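Local coordinates for protein nucleoporin NUP82 (Chaetomium thermophilum, PDB 5CWW) that probably serves as a structural component of the nuclear pore complex, this chain being its N-terminal beta-propeller domain, which assembles with NUP159 and NUP145N, at residues Ser173-Val179 with Leu190-Asp196; Ala197-Glu203 with Pro215-Leu221; Ala255-Thr261 with Lys390-Gly396. The contacts are given in a common frame with arbitrary orientation. Where two conformers were deposited one is given. Residue numbers count along the deposited sequence, not the author numbering.

Contact 1. Residues Ser173-Val179 with Leu190-Asp196; sequences SAVVSAV and LVTVTED
V176 lays its CG2 against E195, 3.3 Å from CG, at the bulged end of an antiparallel beta hairpin, the first two strands of a four-stranded propeller blade. Strands 175-179 and 190-194 run at 160°, axes 4.6 Å apart. V179 and V191 form a hydrogen-bonded pair (V179 N to V191 O 2.9 Å, V191 N to V179 O 2.8 Å), A178 and T192 a non-hydrogen-bonded one. In a classic bulge, V176 N (2.8 Å) and S177 N (3.2 Å) both donate to V193 O, and V193 N to S177 O (2.9 Å). V176 (phi/psi -109/-44) is the extra residue: the register shifts by one, and V175 meets T194 with diverging side chains. S177, V179, V191 and V193 share one face, toward 254-258 and F259; S177 OG accepts from A257 N. A178 and T192 occupy the other, with L132 against A178. E195 N donates to A174 O (3.0 Å) and D196 N to S173 OG (3.2 Å). T194 OG1 bonds D196 OD1 at a very short 2.4 Å.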
loop_
_atom_site.group_PDB
_atom_site.type_symbol
_atom_site.label_atom_id
_atom_site.label_comp_id
_atom_site.label_asym_id
_atom_site.label_seq_id
_atom_site.Cartn_x
_atom_site.Cartn_y
_atom_site.Cartn_z
ATOM N N SER B 173 -6.368 1.729 -14.248
ATOM C CA SER B 173 -5.344 1.001 -13.507
ATOM C C SER B 173 -5.955 -0.009 -12.539
ATOM O O SER B 173 -6.960 0.269 -11.884
ATOM C CB SER B 173 -4.449 1.977 -12.743
ATOM O OG SER B 173 -3.399 1.293 -12.081
ATOM N N ALA B 174 -5.335 -1.181 -12.455
ATOM C CA ALA B 174 -5.806 -2.246 -11.570
ATOM C C ALA B 174 -5.750 -1.854 -10.096
ATOM O O ALA B 174 -4.882 -1.086 -9.680
ATOM C CB ALA B 174 -4.986 -3.505 -11.801
ATOM N N VAL B 175 -6.680 -2.393 -9.311
ATOM C CA VAL B 175 -6.703 -2.162 -7.871
ATOM C C VAL B 175 -5.807 -3.184 -7.174
ATOM O O VAL B 175 -5.884 -4.385 -7.440
ATOM C CB VAL B 175 -8.142 -2.223 -7.296
ATOM C CG1 VAL B 175 -8.786 -3.588 -7.537
ATOM C CG2 VAL B 175 -8.137 -1.871 -5.813
ATOM N N VAL B 176 -4.964 -2.693 -6.275
ATOM C CA VAL B 176 -3.947 -3.513 -5.628
ATOM C C VAL B 176 -4.268 -3.762 -4.161
ATOM O O VAL B 176 -4.133 -4.884 -3.668
ATOM C CB VAL B 176 -2.565 -2.842 -5.751
ATOM C CG1 VAL B 176 -1.534 -3.554 -4.915
ATOM C CG2 VAL B 176 -2.129 -2.814 -7.209
ATOM N N SER B 177 -4.693 -2.714 -3.465
ATOM C CA SER B 177 -5.034 -2.829 -2.057
ATOM C C SER B 177 -6.307 -2.072 -1.728
ATOM O O SER B 177 -6.585 -1.011 -2.293
ATOM C CB SER B 177 -3.893 -2.310 -1.180
ATOM O OG SER B 177 -2.687 -2.997 -1.457
ATOM N N ALA B 178 -7.075 -2.647 -0.811
ATOM C CA ALA B 178 -8.206 -1.977 -0.200
ATOM C C ALA B 178 -8.110 -2.188 1.298
ATOM O O ALA B 178 -8.180 -3.323 1.774
ATOM C CB ALA B 178 -9.519 -2.517 -0.742
ATOM N N VAL B 179 -7.926 -1.100 2.038
ATOM C CA VAL B 179 -7.774 -1.176 3.484
ATOM C C VAL B 179 -8.633 -0.119 4.152
ATOM O O VAL B 179 -8.678 1.030 3.717
ATOM C CB VAL B 179 -6.300 -1.001 3.916
ATOM C CG1 VAL B 179 -5.472 -2.195 3.467
ATOM C CG2 VAL B 179 -5.717 0.294 3.357
ATOM N N LEU B 190 -12.858 3.896 3.645
ATOM C CA LEU B 190 -12.041 2.931 2.916
ATOM C C LEU B 190 -10.968 3.614 2.076
ATOM O O LEU B 190 -11.216 4.650 1.459
ATOM C CB LEU B 190 -12.921 2.067 2.012
ATOM C CG LEU B 190 -12.205 0.998 1.180
ATOM C CD1 LEU B 190 -11.601 -0.075 2.072
ATOM C CD2 LEU B 190 -13.161 0.381 0.171
ATOM N N VAL B 191 -9.778 3.024 2.061
ATOM C CA VAL B 191 -8.683 3.494 1.224
ATOM C C VAL B 191 -8.386 2.454 0.154
ATOM O O VAL B 191 -8.122 1.294 0.472
ATOM C CB VAL B 191 -7.398 3.765 2.036
ATOM C CG1 VAL B 191 -6.266 4.218 1.119
ATOM C CG2 VAL B 191 -7.656 4.809 3.108
ATOM N N THR B 192 -8.430 2.873 -1.108
ATOM C CA THR B 192 -8.034 2.012 -2.215
ATOM C C THR B 192 -6.748 2.542 -2.838
ATOM O O THR B 192 -6.503 3.749 -2.856
ATOM C CB THR B 192 -9.135 1.913 -3.295
ATOM O OG1 THR B 192 -9.403 3.209 -3.853
ATOM C CG2 THR B 192 -10.417 1.338 -2.703
ATOM N N VAL B 193 -5.921 1.625 -3.327
ATOM C CA VAL B 193 -4.669 1.975 -3.977
ATOM C C VAL B 193 -4.534 1.163 -5.258
ATOM O O VAL B 193 -4.754 -0.050 -5.263
ATOM C CB VAL B 193 -3.449 1.714 -3.061
ATOM C CG1 VAL B 193 -2.177 2.257 -3.693
ATOM C CG2 VAL B 193 -3.663 2.340 -1.690
ATOM N N THR B 194 -4.175 1.847 -6.342
ATOM C CA THR B 194 -4.011 1.216 -7.644
ATOM C C THR B 194 -2.536 1.005 -7.957
ATOM O O THR B 194 -1.672 1.589 -7.302
ATOM C CB THR B 194 -4.651 2.067 -8.759
ATOM O OG1 THR B 194 -4.113 3.392 -8.714
ATOM C CG2 THR B 194 -6.159 2.138 -8.579
ATOM N N GLU B 195 -2.257 0.160 -8.947
ATOM C CA GLU B 195 -0.890 -0.076 -9.405
ATOM C C GLU B 195 -0.159 1.214 -9.761
ATOM O O GLU B 195 1.030 1.350 -9.484
ATOM C CB GLU B 195 -0.880 -1.001 -10.624
ATOM C CG GLU B 195 -0.998 -2.475 -10.297
ATOM C CD GLU B 195 -0.775 -3.356 -11.511
ATOM O OE1 GLU B 195 -1.038 -2.892 -12.641
ATOM O OE2 GLU B 195 -0.328 -4.510 -11.333
ATOM N N ASP B 196 -0.870 2.163 -10.363
ATOM C CA ASP B 196 -0.249 3.418 -10.777
ATOM C C ASP B 196 -0.235 4.422 -9.625
ATOM O O ASP B 196 -0.183 5.633 -9.838
ATOM C CB ASP B 196 -0.961 3.997 -12.008
ATOM C CG ASP B 196 -2.409 4.371 -11.741
ATOM O OD1 ASP B 196 -3.006 3.847 -10.778
ATOM O OD2 ASP B 196 -2.954 5.187 -12.512
#

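Contact 2. Residues Ala197-Glu203 with Pro215-Leu221; sequences AIVRVWE and PTLAIDL
V199 and V201, both t rotamers, meet I219 and L217 on one face of the sheet: V201 CB lies 4.0 Å from L217 CB and V199 CB 4.4 Å from I219 CB. L221, the first helical residue after the strand, extends this apolar row, its CD1 3.8 Å from V199 CG2 and its CB 4.0 Å from A197 CB. L272 of the next sheet touches V199, L274 touches L221. The other face carries I198, R200, A218 and D220, with R200 CG 3.9 Å from A218 CB. Strands 198-203 and 217-220 are antiparallel at 172°, axes 4.6 Å apart. V199 pairs with I219 (V199 N to I219 O 2.8 Å, I219 N to V199 O 2.7 Å); V201 N reaches L217 O at 2.9 Å, and L221 N A197 O at 3.1 Å. At the far end T216 and L217 both face V201 in a classic beta bulge: V201 O accepts T216 N at 2.9 Å and, weakly, L217 N at 3.5 Å. P215 lies over the W202 indole, CB 3.8 Å from the six-membered ring centroid, a CH-pi contact, while W202 NE1 bonds T192. At the polar edge T216 OG1 is 2.9 Å from E203 OE2 and 3.1 Å from V201 O; E203 OE2 accepts from Q290 N. D220 N-caps the following helix and salt-bridges K222 and K223. The pairing is that of the outer two strands of a four-stranded antiparallel beta-propeller blade.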
loop_
_atom_site.group_PDB
_atom_site.type_symbol
_atom_site.label_atom_id
_atom_site.label_comp_id
_atom_site.label_asym_id
_atom_site.label_seq_id
_atom_site.Cartn_x
_atom_site.Cartn_y
_atom_site.Cartn_z
ATOM N N ALA B 197 -0.280 3.898 -8.401
ATOM C CA ALA B 197 0.000 4.673 -7.195
ATOM C C ALA B 197 -0.945 5.853 -6.995
ATOM O O ALA B 197 -0.512 6.942 -6.620
ATOM C CB ALA B 197 1.448 5.162 -7.219
ATOM N N ILE B 198 -2.231 5.638 -7.246
ATOM C CA ILE B 198 -3.235 6.629 -6.891
ATOM C C ILE B 198 -3.952 6.180 -5.624
ATOM O O ILE B 198 -4.524 5.092 -5.573
ATOM C CB ILE B 198 -4.244 6.852 -8.027
ATOM C CG1 ILE B 198 -3.516 7.373 -9.271
ATOM C CG2 ILE B 198 -5.309 7.849 -7.600
ATOM C CD1 ILE B 198 -4.313 7.260 -10.530
ATOM N N VAL B 199 -3.905 7.030 -4.604
ATOM C CA VAL B 199 -4.518 6.745 -3.313
ATOM C C VAL B 199 -5.860 7.455 -3.234
ATOM O O VAL B 199 -5.943 8.666 -3.446
ATOM C CB VAL B 199 -3.616 7.191 -2.142
ATOM C CG1 VAL B 199 -4.283 6.905 -0.799
ATOM C CG2 VAL B 199 -2.263 6.497 -2.222
ATOM N N ARG B 200 -6.909 6.695 -2.940
ATOM C CA ARG B 200 -8.256 7.247 -2.873
ATOM C C ARG B 200 -8.951 6.885 -1.569
ATOM O O ARG B 200 -9.063 5.711 -1.214
ATOM C CB ARG B 200 -9.083 6.764 -4.066
ATOM C CG ARG B 200 -8.842 7.573 -5.332
ATOM C CD ARG B 200 -9.675 7.055 -6.489
ATOM N NE ARG B 200 -8.970 6.017 -7.236
ATOM C CZ ARG B 200 -8.380 6.187 -8.416
ATOM N NH1 ARG B 200 -8.403 7.360 -9.029
ATOM N NH2 ARG B 200 -7.767 5.164 -8.992
ATOM N N VAL B 201 -9.395 7.917 -0.859
ATOM C CA VAL B 201 -10.141 7.758 0.380
ATOM C C VAL B 201 -11.644 7.874 0.109
ATOM O O VAL B 201 -12.115 8.903 -0.382
ATOM C CB VAL B 201 -9.724 8.812 1.423
ATOM C CG1 VAL B 201 -10.478 8.597 2.735
ATOM C CG2 VAL B 201 -8.210 8.771 1.656
ATOM N N TRP B 202 -12.386 6.817 0.428
ATOM C CA TRP B 202 -13.841 6.803 0.277
ATOM C C TRP B 202 -14.495 6.772 1.649
ATOM O O TRP B 202 -14.158 5.923 2.475
ATOM C CB TRP B 202 -14.300 5.590 -0.535
ATOM C CG TRP B 202 -13.465 5.294 -1.742
ATOM C CD1 TRP B 202 -12.241 4.687 -1.764
ATOM C CD2 TRP B 202 -13.801 5.567 -3.109
ATOM N NE1 TRP B 202 -11.791 4.575 -3.057
ATOM C CE2 TRP B 202 -12.731 5.108 -3.902
ATOM C CE3 TRP B 202 -14.901 6.159 -3.737
ATOM C CZ2 TRP B 202 -12.729 5.223 -5.291
ATOM C CZ3 TRP B 202 -14.896 6.273 -5.116
ATOM C CH2 TRP B 202 -13.818 5.807 -5.877
ATOM N N GLU B 203 -15.427 7.690 1.889
ATOM C CA GLU B 203 -16.146 7.741 3.160
ATOM C C GLU B 203 -17.608 7.376 2.944
ATOM O O GLU B 203 -18.423 8.209 2.545
ATOM C CB GLU B 203 -16.010 9.128 3.785
ATOM C CG GLU B 203 -14.563 9.474 4.132
ATOM C CD GLU B 203 -14.405 10.865 4.707
ATOM O OE1 GLU B 203 -15.087 11.185 5.701
ATOM O OE2 GLU B 203 -13.597 11.640 4.154
ATOM N N PRO B 215 -14.549 9.496 -4.558
ATOM C CA PRO B 215 -13.808 9.576 -3.298
ATOM C C PRO B 215 -13.784 10.993 -2.737
ATOM O O PRO B 215 -13.944 11.954 -3.488
ATOM C CB PRO B 215 -12.406 9.118 -3.693
ATOM C CG PRO B 215 -12.270 9.548 -5.116
ATOM C CD PRO B 215 -13.647 9.474 -5.725
ATOM N N THR B 216 -13.589 11.112 -1.428
ATOM C CA THR B 216 -13.475 12.410 -0.777
ATOM C C THR B 216 -12.083 12.991 -1.014
ATOM O O THR B 216 -11.896 14.208 -1.017
ATOM C CB THR B 216 -13.743 12.308 0.733
ATOM O OG1 THR B 216 -12.793 11.414 1.330
ATOM C CG2 THR B 216 -15.152 11.795 0.996
ATOM N N LEU B 217 -11.109 12.104 -1.200
ATOM C CA LEU B 217 -9.723 12.500 -1.426
ATOM C C LEU B 217 -9.079 11.576 -2.450
ATOM O O LEU B 217 -9.276 10.361 -2.408
ATOM C CB LEU B 217 -8.928 12.467 -0.117
ATOM C CG LEU B 217 -7.493 12.999 -0.152
ATOM C CD1 LEU B 217 -7.468 14.491 -0.454
ATOM C CD2 LEU B 217 -6.788 12.708 1.168
ATOM N N ALA B 218 -8.323 12.158 -3.374
ATOM C CA ALA B 218 -7.642 11.397 -4.413
ATOM C C ALA B 218 -6.250 11.971 -4.616
ATOM O O ALA B 218 -6.103 13.141 -4.964
ATOM C CB ALA B 218 -8.427 11.425 -5.712
ATOM N N ILE B 219 -5.236 11.139 -4.400
ATOM C CA ILE B 219 -3.848 11.583 -4.444
ATOM C C ILE B 219 -3.053 10.781 -5.464
ATOM O O ILE B 219 -2.961 9.558 -5.364
ATOM C CB ILE B 219 -3.162 11.441 -3.067
ATOM C CG1 ILE B 219 -3.973 12.158 -1.983
ATOM C CG2 ILE B 219 -1.737 11.996 -3.119
ATOM C CD1 ILE B 219 -3.551 11.802 -0.572
ATOM N N ASP B 220 -2.465 11.476 -6.431
ATOM C CA ASP B 220 -1.530 10.855 -7.358
ATOM C C ASP B 220 -0.124 10.958 -6.778
ATOM O O ASP B 220 0.503 12.017 -6.830
ATOM C CB ASP B 220 -1.602 11.527 -8.730
ATOM C CG ASP B 220 -0.840 10.765 -9.801
ATOM O OD1 ASP B 220 -0.019 9.887 -9.456
ATOM O OD2 ASP B 220 -1.062 11.053 -10.997
ATOM N N LEU B 221 0.365 9.853 -6.223
ATOM C CA LEU B 221 1.685 9.823 -5.597
ATOM C C LEU B 221 2.805 10.194 -6.569
ATOM O O LEU B 221 3.850 10.694 -6.152
ATOM C CB LEU B 221 1.954 8.441 -4.997
ATOM C CG LEU B 221 0.938 7.963 -3.955
ATOM C CD1 LEU B 221 1.337 6.607 -3.395
ATOM C CD2 LEU B 221 0.774 8.971 -2.833
#

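Contact 3. Residues Ala255-Thr261 with Lys390-Gly396; sequences AAACFPT and KDIYVIG
Direct polar links gather at the C-terminal ends of the segments. T261 N donates to V394 O at 3.3 Å, and G396 N makes a weak 3.5 Å bond to T261 OG1. A water bridges the backbones just before them, donating to F259 O (2.8 Å) and accepting from V394 N (3.0 Å). Strands 255-258 and 390-395 run nearly parallel, 15° between directions and 5.3 Å between axes, yet form no beta ladder: they are the edge strands of two successive sheets, packed as the innermost strands of neighbouring blades in a beta-propeller. Each has its own classic bulge, A255 and A256 facing A275, K390 and D391 facing L431. Apolar packing fills the gap. C258 (chi1 p) puts SG 3.6 Å from V394 CG2 and 4.0 Å from I392 CG2; A256 CB is 4.2 Å from I392 CG2, and P260 CG 4.1 Å from V394 CG1. I392 and V394 point toward 255-261 and also touch W273. P260 CB sits 3.7 Å from G396 CA, where a beta carbon on G396 would clash.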
loop_
_atom_site.group_PDB
_atom_site.type_symbol
_atom_site.label_atom_id
_atom_site.label_comp_id
_atom_site.label_asym_id
_atom_site.label_seq_id
_atom_site.Cartn_x
_atom_site.Cartn_y
_atom_site.Cartn_z
ATOM N N ALA B 255 2.810 -2.593 -5.155
ATOM C CA ALA B 255 2.591 -4.008 -4.874
ATOM C C ALA B 255 1.518 -4.170 -3.804
ATOM O O ALA B 255 0.642 -5.023 -3.919
ATOM C CB ALA B 255 3.882 -4.670 -4.430
ATOM N N ALA B 256 1.592 -3.349 -2.761
ATOM C CA ALA B 256 0.610 -3.396 -1.686
ATOM C C ALA B 256 0.732 -2.184 -0.774
ATOM O O ALA B 256 1.758 -1.507 -0.751
ATOM C CB ALA B 256 0.765 -4.676 -0.874
ATOM N N ALA B 257 -0.328 -1.929 -0.017
ATOM C CA ALA B 257 -0.352 -0.840 0.946
ATOM C C ALA B 257 -1.093 -1.287 2.196
ATOM O O ALA B 257 -1.967 -2.154 2.133
ATOM C CB ALA B 257 -1.006 0.387 0.354
ATOM N N CYS B 258 -0.738 -0.701 3.333
ATOM C CA CYS B 258 -1.408 -1.029 4.578
ATOM C C CYS B 258 -1.329 0.119 5.572
ATOM O O CYS B 258 -0.457 0.984 5.473
ATOM C CB CYS B 258 -0.795 -2.289 5.191
ATOM S SG CYS B 258 0.909 -2.075 5.741
ATOM N N PHE B 259 -2.277 0.130 6.504
ATOM C CA PHE B 259 -2.169 0.937 7.708
ATOM C C PHE B 259 -1.573 0.059 8.795
ATOM O O PHE B 259 -1.697 -1.167 8.737
ATOM C CB PHE B 259 -3.530 1.475 8.153
ATOM C CG PHE B 259 -4.033 2.616 7.322
ATOM C CD1 PHE B 259 -3.481 3.880 7.451
ATOM C CD2 PHE B 259 -5.066 2.432 6.421
ATOM C CE1 PHE B 259 -3.942 4.938 6.688
ATOM C CE2 PHE B 259 -5.535 3.487 5.656
ATOM C CZ PHE B 259 -4.969 4.741 5.790
ATOM N N PRO B 260 -0.917 0.672 9.789
ATOM C CA PRO B 260 -0.479 -0.157 10.908
ATOM C C PRO B 260 -1.649 -0.848 11.582
ATOM O O PRO B 260 -2.777 -0.346 11.543
ATOM C CB PRO B 260 0.185 0.850 11.850
ATOM C CG PRO B 260 0.703 1.895 10.941
ATOM C CD PRO B 260 -0.343 2.025 9.859
ATOM N N THR B 261 -1.366 -2.013 12.153
ATOM C CA THR B 261 -2.281 -2.699 13.051
ATOM C C THR B 261 -2.808 -1.684 14.055
ATOM O O THR B 261 -2.047 -0.845 14.533
ATOM C CB THR B 261 -1.570 -3.853 13.778
ATOM O OG1 THR B 261 -0.429 -3.337 14.476
ATOM C CG2 THR B 261 -1.105 -4.907 12.784
ATOM N N LYS B 390 6.280 -7.896 -2.824
ATOM C CA LYS B 390 4.937 -8.362 -3.152
ATOM C C LYS B 390 3.933 -8.075 -2.041
ATOM O O LYS B 390 2.728 -8.067 -2.280
ATOM C CB LYS B 390 4.969 -9.861 -3.462
ATOM C CG LYS B 390 5.605 -10.187 -4.810
ATOM C CD LYS B 390 4.717 -9.740 -5.973
ATOM C CE LYS B 390 5.483 -9.623 -7.281
ATOM N NZ LYS B 390 6.044 -10.928 -7.717
ATOM N N ASP B 391 4.422 -7.838 -0.828
ATOM C CA ASP B 391 3.531 -7.459 0.262
ATOM C C ASP B 391 4.257 -6.655 1.328
ATOM O O ASP B 391 5.484 -6.678 1.419
ATOM C CB ASP B 391 2.900 -8.697 0.900
ATOM C CG ASP B 391 1.536 -8.409 1.512
ATOM O OD1 ASP B 391 1.174 -7.222 1.652
ATOM O OD2 ASP B 391 0.827 -9.374 1.867
ATOM N N ILE B 392 3.477 -5.938 2.127
ATOM C CA ILE B 392 4.005 -5.159 3.234
ATOM C C ILE B 392 3.066 -5.306 4.423
ATOM O O ILE B 392 1.846 -5.327 4.263
ATOM C CB ILE B 392 4.176 -3.670 2.861
ATOM C CG1 ILE B 392 4.765 -2.888 4.040
ATOM C CG2 ILE B 392 2.842 -3.069 2.402
ATOM C CD1 ILE B 392 5.222 -1.489 3.687
ATOM N N TYR B 393 3.646 -5.427 5.613
ATOM C CA TYR B 393 2.878 -5.595 6.838
ATOM C C TYR B 393 3.548 -4.827 7.964
ATOM O O TYR B 393 4.702 -5.088 8.301
ATOM C CB TYR B 393 2.749 -7.074 7.199
ATOM C CG TYR B 393 2.109 -7.324 8.544
ATOM C CD1 TYR B 393 0.750 -7.120 8.736
ATOM C CD2 TYR B 393 2.864 -7.773 9.619
ATOM C CE1 TYR B 393 0.162 -7.350 9.966
ATOM C CE2 TYR B 393 2.284 -8.007 10.850
ATOM C CZ TYR B 393 0.933 -7.794 11.018
ATOM O OH TYR B 393 0.356 -8.026 12.242
ATOM N N VAL B 394 2.824 -3.866 8.529
ATOM C CA VAL B 394 3.393 -2.957 9.511
ATOM C C VAL B 394 2.728 -3.107 10.870
ATOM O O VAL B 394 1.512 -2.995 10.998
ATOM C CB VAL B 394 3.268 -1.495 9.055
ATOM C CG1 VAL B 394 3.932 -0.557 10.063
ATOM C CG2 VAL B 394 3.896 -1.323 7.681
ATOM N N ILE B 395 3.546 -3.364 11.882
ATOM C CA ILE B 395 3.086 -3.400 13.260
ATOM C C ILE B 395 3.394 -2.049 13.886
ATOM O O ILE B 395 4.556 -1.714 14.122
ATOM C CB ILE B 395 3.759 -4.529 14.054
ATOM C CG1 ILE B 395 3.587 -5.861 13.323
ATOM C CG2 ILE B 395 3.166 -4.616 15.455
ATOM C CD1 ILE B 395 4.489 -6.957 13.822
ATOM N N GLY B 396 2.351 -1.269 14.142
ATOM C CA GLY B 396 2.526 0.076 14.651
ATOM C C GLY B 396 3.098 0.094 16.054
ATOM O O GLY B 396 2.871 -0.827 16.841
HETATM O O HOH W 1 -0.181 -3.564 8.817
#

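Along the chain the contacts come in series, 173-179/190-196, then 197-203/215-221, then 255-261/390-396. Contacts 1 and 2 lie in one four-stranded antiparallel sheet, centres 9 Å apart, joined where strands 189-194 and 198-203 are neighbours: L190 O meets W202 N at 2.7 Å. Contact 3 joins the next two sheets through edge strands 254-258 and 389-395; its centre lies 13 Å from contact 1, which it touches (V191 CG2 to F259 CE2, 3.6 Å), and about 17 Å from contact 2, with nearest atoms about 7 Å apart. Contacts 1 and 2 thus build one blade from inner to outer strand, whereas contact 3, near the chain centre, packs successive blades around the propeller.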